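Local coordinates for ABC transporter, substrate binding protein (Agrobacterium tumefaciens, PDB 3C9H) that probably captures a solute in the periplasm and hands it to an ABC transporter for import, and binds a magnesium ion, at residues A[19-25]-A[62-68]; A[34-38]-A[273-277]; A[138-144]-A[248-254]; A[145-149]-A[161-165]. One frame throughout, in Å; residues are numbered along the deposited sequence.

Contact 1: residues A[19-25]-A[62-68]; sequences AQVAVFP and AVHYEDM
Q20 and D67 exchange two backbone hydrogen bonds, Q20 N to D67 O at 2.9 Å and D67 N back to Q20 O. A22 with Y65 and F24 with V63 repeat the exchange, the straightest bond running from F24 N to V63 O at 178°. Six bonds thus join strands 20-24 and 62-67 as a regular antiparallel ladder, their axes 4.7 Å apart at closest. Between the bonded pairs, V21 CA rests 3.4 Å from Y65 O in a CA-H...O contact.

On one face of the ladder, V21 and V23 lie with H64 and E66. V21 splits its branches: CG1, anti to the backbone N (chi1 180°), reaches the H64 imidazole, while CG2 lies alongside the E66 chain, 3.8 Å from E66 CD. The E66 carboxylate turns to a salt bridge with R76, and A19 CB touches E66 OE1 at 3.6 Å.

On the other face are Q20, A22, F24, V63, Y65 and D67. The F24 ring turns its edge to V63 O, with CD2 3.7 Å away, and packs against E44 of helix 44-57; Y65 OH bonds L42 O and S40 OG. D67 OD2 accepts from E44 N, and the D67 side chain lies about 4 Å from the bound magnesium ion. The strand pairing therefore holds through backbone bonds, leaving the acidic and hydroxyl ends of strand 62-67 to hold R76 and the loop that carries the metal ligands S41 and D43.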
# COMPACT_ATOMS: atom_id res chain seq x y z
N ALA A 19 1.08 16.62 -4.35
CA ALA A 19 1.48 15.63 -5.32
C ALA A 19 2.93 15.89 -5.72
O ALA A 19 3.34 17.06 -5.88
CB ALA A 19 0.55 15.67 -6.52
N GLN A 20 3.72 14.84 -5.86
CA GLN A 20 5.03 14.96 -6.50
C GLN A 20 4.80 14.50 -7.93
O GLN A 20 4.42 13.33 -8.18
CB GLN A 20 6.11 14.11 -5.83
CG GLN A 20 6.13 14.11 -4.30
CD GLN A 20 6.71 15.37 -3.65
OE1 GLN A 20 7.43 16.17 -4.28
NE2 GLN A 20 6.44 15.52 -2.34
N VAL A 21 4.99 15.42 -8.86
CA VAL A 21 4.77 15.16 -10.25
C VAL A 21 6.10 14.92 -10.96
O VAL A 21 7.05 15.70 -10.80
CB VAL A 21 4.04 16.34 -10.91
CG1 VAL A 21 3.82 16.06 -12.39
CG2 VAL A 21 2.71 16.61 -10.20
N ALA A 22 6.15 13.85 -11.75
CA ALA A 22 7.27 13.52 -12.60
C ALA A 22 6.78 13.29 -14.02
O ALA A 22 5.89 12.45 -14.26
CB ALA A 22 7.98 12.26 -12.07
N VAL A 23 7.35 14.01 -14.98
CA VAL A 23 6.93 13.92 -16.37
C VAL A 23 8.02 13.26 -17.23
O VAL A 23 9.13 13.77 -17.35
CB VAL A 23 6.52 15.31 -16.95
CG1 VAL A 23 6.08 15.18 -18.40
CG2 VAL A 23 5.40 15.95 -16.13
N PHE A 24 7.67 12.12 -17.82
CA PHE A 24 8.59 11.33 -18.65
C PHE A 24 8.25 11.52 -20.16
O PHE A 24 7.24 11.00 -20.64
CB PHE A 24 8.51 9.85 -18.28
CG PHE A 24 8.90 9.55 -16.86
CD1 PHE A 24 10.11 8.95 -16.57
CD2 PHE A 24 8.03 9.80 -15.82
CE1 PHE A 24 10.45 8.65 -15.29
CE2 PHE A 24 8.37 9.51 -14.53
CZ PHE A 24 9.57 8.95 -14.26
N PRO A 25 9.10 12.22 -20.91
CA PRO A 25 8.81 12.39 -22.35
C PRO A 25 8.82 11.09 -23.12
O PRO A 25 9.49 10.15 -22.71
CB PRO A 25 9.97 13.28 -22.82
CG PRO A 25 10.46 13.94 -21.61
CD PRO A 25 10.34 12.92 -20.52
N ALA A 62 4.17 9.64 -23.71
CA ALA A 62 4.66 10.39 -22.57
C ALA A 62 3.89 9.94 -21.32
O ALA A 62 2.74 9.51 -21.44
CB ALA A 62 4.49 11.90 -22.79
N VAL A 63 4.54 10.00 -20.15
CA VAL A 63 3.90 9.60 -18.88
C VAL A 63 3.99 10.74 -17.87
O VAL A 63 5.08 11.19 -17.51
CB VAL A 63 4.54 8.33 -18.28
CG1 VAL A 63 3.89 7.97 -16.94
CG2 VAL A 63 4.44 7.18 -19.26
N HIS A 64 2.83 11.20 -17.44
CA HIS A 64 2.69 12.20 -16.41
C HIS A 64 2.27 11.50 -15.10
O HIS A 64 1.09 11.11 -14.91
CB HIS A 64 1.64 13.21 -16.88
CG HIS A 64 1.41 14.35 -15.96
ND1 HIS A 64 0.98 14.19 -14.66
CD2 HIS A 64 1.49 15.68 -16.16
CE1 HIS A 64 0.84 15.38 -14.10
NE2 HIS A 64 1.13 16.30 -14.99
N TYR A 65 3.24 11.32 -14.22
CA TYR A 65 3.08 10.50 -13.04
C TYR A 65 2.95 11.36 -11.81
O TYR A 65 3.88 12.08 -11.47
CB TYR A 65 4.29 9.55 -12.87
CG TYR A 65 4.13 8.51 -11.79
CD1 TYR A 65 3.53 7.27 -12.06
CD2 TYR A 65 4.58 8.75 -10.47
CE1 TYR A 65 3.41 6.27 -11.06
CE2 TYR A 65 4.44 7.76 -9.47
CZ TYR A 65 3.85 6.53 -9.78
OH TYR A 65 3.70 5.54 -8.79
N GLU A 66 1.79 11.28 -11.16
CA GLU A 66 1.53 11.99 -9.91
C GLU A 66 1.48 11.05 -8.72
O GLU A 66 0.58 10.21 -8.59
CB GLU A 66 0.23 12.81 -10.00
CG GLU A 66 0.14 13.68 -11.22
CD GLU A 66 -0.63 14.99 -10.99
OE1 GLU A 66 -0.89 15.39 -9.83
OE2 GLU A 66 -0.97 15.64 -12.01
N ASP A 67 2.45 11.23 -7.84
CA ASP A 67 2.65 10.46 -6.62
C ASP A 67 1.96 11.26 -5.52
O ASP A 67 2.35 12.37 -5.18
CB ASP A 67 4.17 10.28 -6.41
CG ASP A 67 4.56 9.70 -5.06
OD1 ASP A 67 3.70 9.44 -4.18
OD2 ASP A 67 5.77 9.49 -4.88
N MET A 68 0.93 10.65 -4.96
CA MET A 68 0.10 11.29 -3.98
C MET A 68 -0.45 10.30 -2.95
O MET A 68 -0.44 9.07 -3.18
CB MET A 68 -1.04 12.08 -4.68
CG MET A 68 -2.18 11.28 -5.26
SD MET A 68 -3.38 12.21 -6.31
CE MET A 68 -2.35 12.49 -7.72

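Contact 2: residues A[34-38]-A[273-277]; sequences QTLVV and NPELG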
# COMPACT_ATOMS: atom_id res chain seq x y z
N GLN A 34 0.93 12.35 -27.08
CA GLN A 34 -0.03 11.63 -26.23
C GLN A 34 0.57 11.38 -24.84
O GLN A 34 1.60 10.70 -24.73
CB GLN A 34 -0.47 10.32 -26.87
CG GLN A 34 -1.77 10.40 -27.69
CD GLN A 34 -2.44 9.03 -27.85
OE1 GLN A 34 -1.96 8.15 -28.57
NE2 GLN A 34 -3.56 8.85 -27.15
N THR A 35 -0.04 11.96 -23.82
CA THR A 35 0.43 11.84 -22.45
C THR A 35 -0.56 11.03 -21.60
O THR A 35 -1.76 11.35 -21.51
CB THR A 35 0.70 13.24 -21.85
OG1 THR A 35 1.62 13.95 -22.70
CG2 THR A 35 1.29 13.16 -20.44
N LEU A 36 -0.05 9.95 -21.01
CA LEU A 36 -0.74 9.18 -19.97
C LEU A 36 -0.63 9.91 -18.64
O LEU A 36 0.46 10.28 -18.19
CB LEU A 36 -0.09 7.79 -19.84
CG LEU A 36 -0.57 6.92 -18.69
CD1 LEU A 36 -1.99 6.35 -18.98
CD2 LEU A 36 0.45 5.84 -18.40
N VAL A 37 -1.76 10.12 -18.00
CA VAL A 37 -1.78 10.72 -16.69
C VAL A 37 -2.11 9.63 -15.65
O VAL A 37 -3.12 8.95 -15.77
CB VAL A 37 -2.78 11.88 -16.58
CG1 VAL A 37 -2.81 12.41 -15.17
CG2 VAL A 37 -2.38 13.02 -17.59
N VAL A 38 -1.25 9.51 -14.65
CA VAL A 38 -1.39 8.50 -13.58
C VAL A 38 -1.50 9.19 -12.22
O VAL A 38 -0.66 10.01 -11.88
CB VAL A 38 -0.16 7.51 -13.59
CG1 VAL A 38 -0.26 6.47 -12.48
CG2 VAL A 38 0.03 6.88 -14.99
N ASN A 273 -7.82 9.92 -21.50
CA ASN A 273 -7.30 8.92 -22.41
C ASN A 273 -7.43 7.52 -21.82
O ASN A 273 -6.45 6.91 -21.45
CB ASN A 273 -5.84 9.26 -22.73
CG ASN A 273 -5.72 10.34 -23.80
OD1 ASN A 273 -5.84 10.03 -25.00
ND2 ASN A 273 -5.51 11.58 -23.39
N PRO A 274 -8.67 7.00 -21.78
CA PRO A 274 -8.88 5.70 -21.16
C PRO A 274 -8.11 4.59 -21.86
O PRO A 274 -7.71 3.62 -21.22
CB PRO A 274 -10.40 5.50 -21.25
CG PRO A 274 -10.87 6.42 -22.32
CD PRO A 274 -9.92 7.59 -22.30
N GLU A 275 -7.87 4.75 -23.15
CA GLU A 275 -7.15 3.76 -23.91
C GLU A 275 -5.71 3.64 -23.42
O GLU A 275 -5.21 2.53 -23.29
CB GLU A 275 -7.19 4.07 -25.40
CG GLU A 275 -8.59 4.07 -26.01
CD GLU A 275 -9.27 5.43 -25.97
OE1 GLU A 275 -8.78 6.36 -25.28
OE2 GLU A 275 -10.32 5.57 -26.63
N LEU A 276 -5.07 4.76 -23.13
CA LEU A 276 -3.71 4.74 -22.61
C LEU A 276 -3.68 4.16 -21.18
O LEU A 276 -2.79 3.38 -20.83
CB LEU A 276 -3.10 6.14 -22.63
CG LEU A 276 -2.76 6.71 -24.01
CD1 LEU A 276 -2.00 7.99 -23.80
CD2 LEU A 276 -1.97 5.71 -24.87
N GLY A 277 -4.69 4.53 -20.40
CA GLY A 277 -4.90 3.97 -19.08
C GLY A 277 -5.00 2.46 -19.09
O GLY A 277 -4.34 1.79 -18.27
O HOH W 1 -4.29 11.87 -20.76
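Strand 35-38 passes the first turn of the helix that starts at P274, with L36 and L276 the nearest backbone pair, their CA atoms 6.0 Å apart. N273 stands at the N-cap position, and its carbonyl O accepts from G277 N at 3.1 Å within that turn. One water bridges T35 and N273, donating to T35 O at 2.7 Å and accepting from N273 ND2 at 2.9 Å.

The other end of the N273 amide serves Q34: NE2 of Q34 gives a weak, bent hydrogen bond to N273 OD1 (3.3 Å, 140°), with the two amide planes 57° apart. The Q34 chain runs extended beyond CG, which carries its amide across L276; Q34 NE2 lies 3.8 Å from L276 CD1. Next to these amides, L36 swings CG anti to the backbone N (chi1 173°) and sends its CD1 branch against the helix. L36 CD1 sits 3.8 Å from L276 CB and 3.6 Å from G277 N, so it packs on helix backbone as much as on side chain. L276 in turn directs CD1 at the strand, beside the T35 carbonyl carbon.

D89 bridges the same two elements, one carboxylate oxygen taking N273 N and the other V37 N. I61, just before strand 62-67, touches L36 and L276, and farther along helix 274-285 Y280 meets L36 and V38; the helix thus packs beside strand 35-40, which itself pairs in parallel with strands 62-67 and 90-93.

Contact 3: residues A[138-144]-A[248-254]; sequences VFVYHKP and DVGIVLP
Y141 and G250 fit as bump and hollow in an antiparallel ladder between strands 135-142 and 249-252, part of a periplasmic-binding-protein fold. The ring occupies the space over G250 that a side chain would need: Y141 CG sits between the backbone N and the carbonyl carbon (chi1 65°), folding the ring across the neighbouring strand. A CH-pi contact results, with G250 CA 3.8 Å from the ring centroid. The extended K143 chain also runs to G250, its CE 3.6 Å from G250 CA, while V252 CG2 meets the Y141 ring at CE2.

Backbone bonds pair F139 with V252 and Y141 with G250, and K143 N adds one to D248 O at the end. The directions of strands 138-142 and 249-252 differ by 150°, so the antiparallel pair is twisted.

On the opposite face V140 lies with V249 and I251; L220 of helix 216-224 and A239 of helix 236-245 cover this side. Where the pairing ends, V138 CG2 meets I251 CG2 at 3.9 Å. P144 lays its ring crosswise against the D248 carboxylate, with CG 3.6 Å from D248 CG. At the far end F139, edge-to-face with F158, receives a second proline: P254 CG rides over one face, 3.4 Å from F139 CE1 and displaced toward the rim.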
# COMPACT_ATOMS: atom_id res chain seq x y z
N VAL A 138 4.38 -4.84 8.13
CA VAL A 138 5.44 -5.47 8.91
C VAL A 138 5.95 -4.56 10.03
O VAL A 138 5.67 -3.36 10.05
CB VAL A 138 6.64 -5.85 8.01
CG1 VAL A 138 6.18 -6.74 6.86
CG2 VAL A 138 7.37 -4.57 7.49
N PHE A 139 6.69 -5.16 10.96
CA PHE A 139 7.43 -4.38 11.94
C PHE A 139 8.78 -4.04 11.31
O PHE A 139 9.36 -4.84 10.59
CB PHE A 139 7.73 -5.16 13.23
CG PHE A 139 6.53 -5.71 13.98
CD1 PHE A 139 5.22 -5.37 13.65
CD2 PHE A 139 6.73 -6.57 15.04
CE1 PHE A 139 4.14 -5.89 14.38
CE2 PHE A 139 5.65 -7.08 15.79
CZ PHE A 139 4.36 -6.74 15.46
N VAL A 140 9.29 -2.88 11.66
CA VAL A 140 10.63 -2.50 11.33
C VAL A 140 11.32 -2.09 12.63
O VAL A 140 10.68 -1.69 13.61
CB VAL A 140 10.68 -1.39 10.25
CG1 VAL A 140 10.11 -1.90 8.93
CG2 VAL A 140 9.95 -0.12 10.70
N TYR A 141 12.64 -2.26 12.65
CA TYR A 141 13.42 -1.89 13.84
C TYR A 141 14.78 -1.36 13.45
O TYR A 141 15.27 -1.65 12.35
CB TYR A 141 13.56 -3.07 14.81
CG TYR A 141 14.34 -4.27 14.31
CD1 TYR A 141 15.66 -4.50 14.73
CD2 TYR A 141 13.77 -5.17 13.42
CE1 TYR A 141 16.37 -5.60 14.26
CE2 TYR A 141 14.46 -6.27 12.97
CZ TYR A 141 15.77 -6.47 13.38
OH TYR A 141 16.44 -7.56 12.91
N HIS A 142 15.35 -0.58 14.36
CA HIS A 142 16.72 -0.08 14.25
C HIS A 142 17.67 -1.13 14.85
O HIS A 142 17.75 -1.28 16.06
CB HIS A 142 16.80 1.25 14.98
CG HIS A 142 18.15 1.90 14.94
ND1 HIS A 142 18.75 2.31 13.77
CD2 HIS A 142 19.00 2.23 15.93
CE1 HIS A 142 19.91 2.86 14.04
NE2 HIS A 142 20.09 2.83 15.34
N LYS A 143 18.36 -1.85 13.98
CA LYS A 143 19.23 -2.97 14.39
C LYS A 143 20.22 -2.62 15.51
O LYS A 143 20.31 -3.34 16.47
CB LYS A 143 19.99 -3.56 13.18
CG LYS A 143 19.11 -4.17 12.12
CD LYS A 143 19.94 -4.93 11.10
CE LYS A 143 19.06 -5.58 10.07
NZ LYS A 143 19.72 -6.73 9.37
N PRO A 144 20.94 -1.49 15.39
CA PRO A 144 21.83 -1.09 16.49
C PRO A 144 21.16 -0.90 17.85
O PRO A 144 21.85 -0.93 18.87
CB PRO A 144 22.40 0.26 16.02
CG PRO A 144 22.35 0.15 14.52
CD PRO A 144 21.06 -0.58 14.24
N ASP A 248 21.00 -0.72 8.71
CA ASP A 248 20.45 -0.65 10.08
C ASP A 248 18.92 -0.76 10.20
O ASP A 248 18.39 -0.72 11.32
CB ASP A 248 20.95 0.60 10.78
CG ASP A 248 22.46 0.61 10.94
OD1 ASP A 248 23.10 -0.46 10.82
OD2 ASP A 248 23.00 1.70 11.17
N VAL A 249 18.22 -0.91 9.08
CA VAL A 249 16.77 -1.18 9.12
C VAL A 249 16.54 -2.68 9.05
O VAL A 249 16.86 -3.33 8.04
CB VAL A 249 15.98 -0.48 7.98
CG1 VAL A 249 14.48 -0.69 8.16
CG2 VAL A 249 16.27 1.01 7.93
N GLY A 250 15.99 -3.23 10.13
CA GLY A 250 15.55 -4.62 10.16
C GLY A 250 14.04 -4.72 10.01
O GLY A 250 13.32 -3.77 10.29
N ILE A 251 13.59 -5.88 9.58
CA ILE A 251 12.19 -6.17 9.30
C ILE A 251 11.77 -7.45 10.03
O ILE A 251 12.53 -8.43 10.04
CB ILE A 251 11.96 -6.43 7.78
CG1 ILE A 251 12.37 -5.21 6.94
CG2 ILE A 251 10.51 -6.83 7.51
CD1 ILE A 251 12.55 -5.50 5.45
N VAL A 252 10.56 -7.44 10.59
CA VAL A 252 9.93 -8.65 11.15
C VAL A 252 8.52 -8.77 10.59
O VAL A 252 7.70 -7.84 10.73
CB VAL A 252 9.88 -8.60 12.71
CG1 VAL A 252 9.32 -9.90 13.27
CG2 VAL A 252 11.22 -8.33 13.28
N LEU A 253 8.24 -9.88 9.90
CA LEU A 253 6.86 -10.21 9.54
C LEU A 253 6.22 -10.74 10.82
O LEU A 253 6.69 -11.72 11.36
CB LEU A 253 6.76 -11.27 8.42
CG LEU A 253 6.73 -10.66 7.01
CD1 LEU A 253 8.13 -10.22 6.62
CD2 LEU A 253 6.16 -11.65 5.99
N PRO A 254 5.20 -10.07 11.33
CA PRO A 254 4.62 -10.55 12.58
C PRO A 254 4.15 -12.01 12.53
O PRO A 254 3.45 -12.43 11.59
CB PRO A 254 3.45 -9.60 12.80
CG PRO A 254 3.85 -8.37 12.10
CD PRO A 254 4.54 -8.83 10.88

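Contact 4: residues A[145-149]-A[161-165]; sequences SFTTE and YLERH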
# COMPACT_ATOMS: atom_id res chain seq x y z
N SER A 145 19.84 -0.72 17.87
CA SER A 145 19.10 -0.55 19.13
C SER A 145 18.69 -1.87 19.77
O SER A 145 18.22 -1.87 20.88
CB SER A 145 17.84 0.32 18.94
OG SER A 145 18.18 1.64 18.62
N PHE A 146 18.84 -2.97 19.04
CA PHE A 146 18.40 -4.29 19.51
C PHE A 146 19.59 -5.22 19.60
O PHE A 146 19.63 -6.28 18.98
CB PHE A 146 17.32 -4.85 18.63
CG PHE A 146 16.00 -4.19 18.85
CD1 PHE A 146 15.09 -4.71 19.77
CD2 PHE A 146 15.71 -3.00 18.22
CE1 PHE A 146 13.89 -4.08 20.01
CE2 PHE A 146 14.49 -2.36 18.46
CZ PHE A 146 13.59 -2.90 19.37
N THR A 147 20.54 -4.81 20.41
CA THR A 147 21.77 -5.57 20.54
C THR A 147 21.79 -6.55 21.71
O THR A 147 22.47 -7.54 21.60
CB THR A 147 22.95 -4.64 20.55
OG1 THR A 147 22.69 -3.56 21.45
CG2 THR A 147 23.18 -4.09 19.08
N THR A 148 21.08 -6.30 22.82
CA THR A 148 21.01 -7.32 23.90
C THR A 148 19.65 -7.99 24.00
O THR A 148 19.42 -8.82 24.88
CB THR A 148 21.42 -6.80 25.32
OG1 THR A 148 20.56 -5.71 25.69
CG2 THR A 148 22.88 -6.35 25.35
N GLU A 149 18.76 -7.65 23.09
CA GLU A 149 17.48 -8.32 23.02
C GLU A 149 16.95 -8.22 21.61
O GLU A 149 17.10 -7.18 20.97
CB GLU A 149 16.52 -7.69 23.99
CG GLU A 149 15.29 -8.51 24.26
CD GLU A 149 14.23 -7.69 24.96
OE1 GLU A 149 14.59 -6.81 25.80
OE2 GLU A 149 13.03 -7.90 24.64
N TYR A 161 7.54 -5.31 25.19
CA TYR A 161 8.80 -4.57 25.00
C TYR A 161 8.63 -3.09 25.37
O TYR A 161 9.47 -2.51 26.06
CB TYR A 161 9.33 -4.70 23.56
CG TYR A 161 10.50 -3.78 23.26
CD1 TYR A 161 11.82 -4.20 23.43
CD2 TYR A 161 10.28 -2.48 22.82
CE1 TYR A 161 12.90 -3.34 23.16
CE2 TYR A 161 11.35 -1.61 22.55
CZ TYR A 161 12.65 -2.05 22.72
OH TYR A 161 13.70 -1.17 22.43
N LEU A 162 7.54 -2.48 24.88
CA LEU A 162 7.23 -1.09 25.19
C LEU A 162 7.15 -0.84 26.69
O LEU A 162 7.63 0.17 27.19
CB LEU A 162 5.90 -0.68 24.54
CG LEU A 162 5.87 -0.61 23.01
CD1 LEU A 162 4.49 -0.14 22.56
CD2 LEU A 162 7.01 0.27 22.46
N GLU A 163 6.52 -1.78 27.39
CA GLU A 163 6.36 -1.70 28.84
C GLU A 163 7.70 -1.90 29.56
O GLU A 163 8.08 -1.07 30.37
CB GLU A 163 5.27 -2.68 29.32
CG GLU A 163 3.86 -2.14 29.00
CD GLU A 163 2.72 -3.18 29.03
OE1 GLU A 163 2.94 -4.37 29.38
OE2 GLU A 163 1.58 -2.78 28.68
N ARG A 164 8.44 -2.94 29.21
CA ARG A 164 9.74 -3.17 29.83
C ARG A 164 10.78 -2.09 29.54
O ARG A 164 11.70 -1.92 30.33
CB ARG A 164 10.27 -4.57 29.49
CG ARG A 164 9.40 -5.67 30.07
CD ARG A 164 9.94 -7.08 29.80
NE ARG A 164 9.94 -7.36 28.38
CZ ARG A 164 11.00 -7.23 27.57
NH1 ARG A 164 12.18 -6.82 28.03
NH2 ARG A 164 10.86 -7.50 26.29
N HIS A 165 10.64 -1.35 28.44
CA HIS A 165 11.58 -0.27 28.09
C HIS A 165 10.93 1.11 28.03
O HIS A 165 11.32 1.95 27.20
CB HIS A 165 12.26 -0.57 26.76
CG HIS A 165 12.95 -1.90 26.71
ND1 HIS A 165 12.27 -3.09 26.59
CD2 HIS A 165 14.26 -2.22 26.79
CE1 HIS A 165 13.13 -4.09 26.60
NE2 HIS A 165 14.35 -3.59 26.71
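E149 and R164 form an end-on, two-pronged salt bridge. R164 NH2 donates to E149 OE2 at 2.8 Å and R164 NH1 to E149 OE1 at a longer 3.3 Å, so each carboxylate oxygen takes one nitrogen. Both are met on the syn side; the carboxylate and guanidinium planes stand 40° apart, and the oxygens stay near the guanidinium plane. H165 brings the edge of its imidazole to the same carboxylate, CE1 lying 3.2 Å from E149 OE1.

Beside the charged pair, F146 and Y161 meet ring to ring from opposite directions, F146 CE1 3.4 Å from Y161 CE1. Their planes are inclined by 31°, an oblique pairing, and F146 CZ reaches Y161 OH at 3.5 Å. E149 OE2 lies near the plane of the Y161 ring, at its edge.

E149 reaches across because CG is anti to the backbone N (chi1 -165°) and the chain stays extended. R164 bends at chi3, and its NE pairs with D160 one turn back. H165, where the helix ends, is fixed by ND1 donating to Y161 O at 2.9 Å, an oxygen that also accepts H165 N; H165 ND1 lies over one face of the Y161 ring, toward its rim. P151 and P152 touch F146, and L230 touches both aromatic rings.

R164 engages two acids, D160 through NE and E149 through NH1 and NH2, so its charge is probably well compensated, and the salt bridge to E149 ties the loop after strand 135-142 to the C-terminal end of helix 155-164.

From the N terminus, strand 20-24 leads into strand 35-40, and contact 1 closes when strand 62-67 returns beside strand 20-24. Contact 2 opens within that loop but closes only at helix 274-285, so the two cross; they also touch, since H64 N and E66 N probably bond L36 O and V38 O respectively. Contact 3 joins strands 135-142 and 249-252, and its loop falls wholly within that of contact 2. Contact 4 is a shorter closure inside contact 3, tying the next loop to helix 155-164; Y141 packs on F146 where they meet. Contacts 2 and 4, centres about 50 Å apart, lie on opposite sides of the chain's centre.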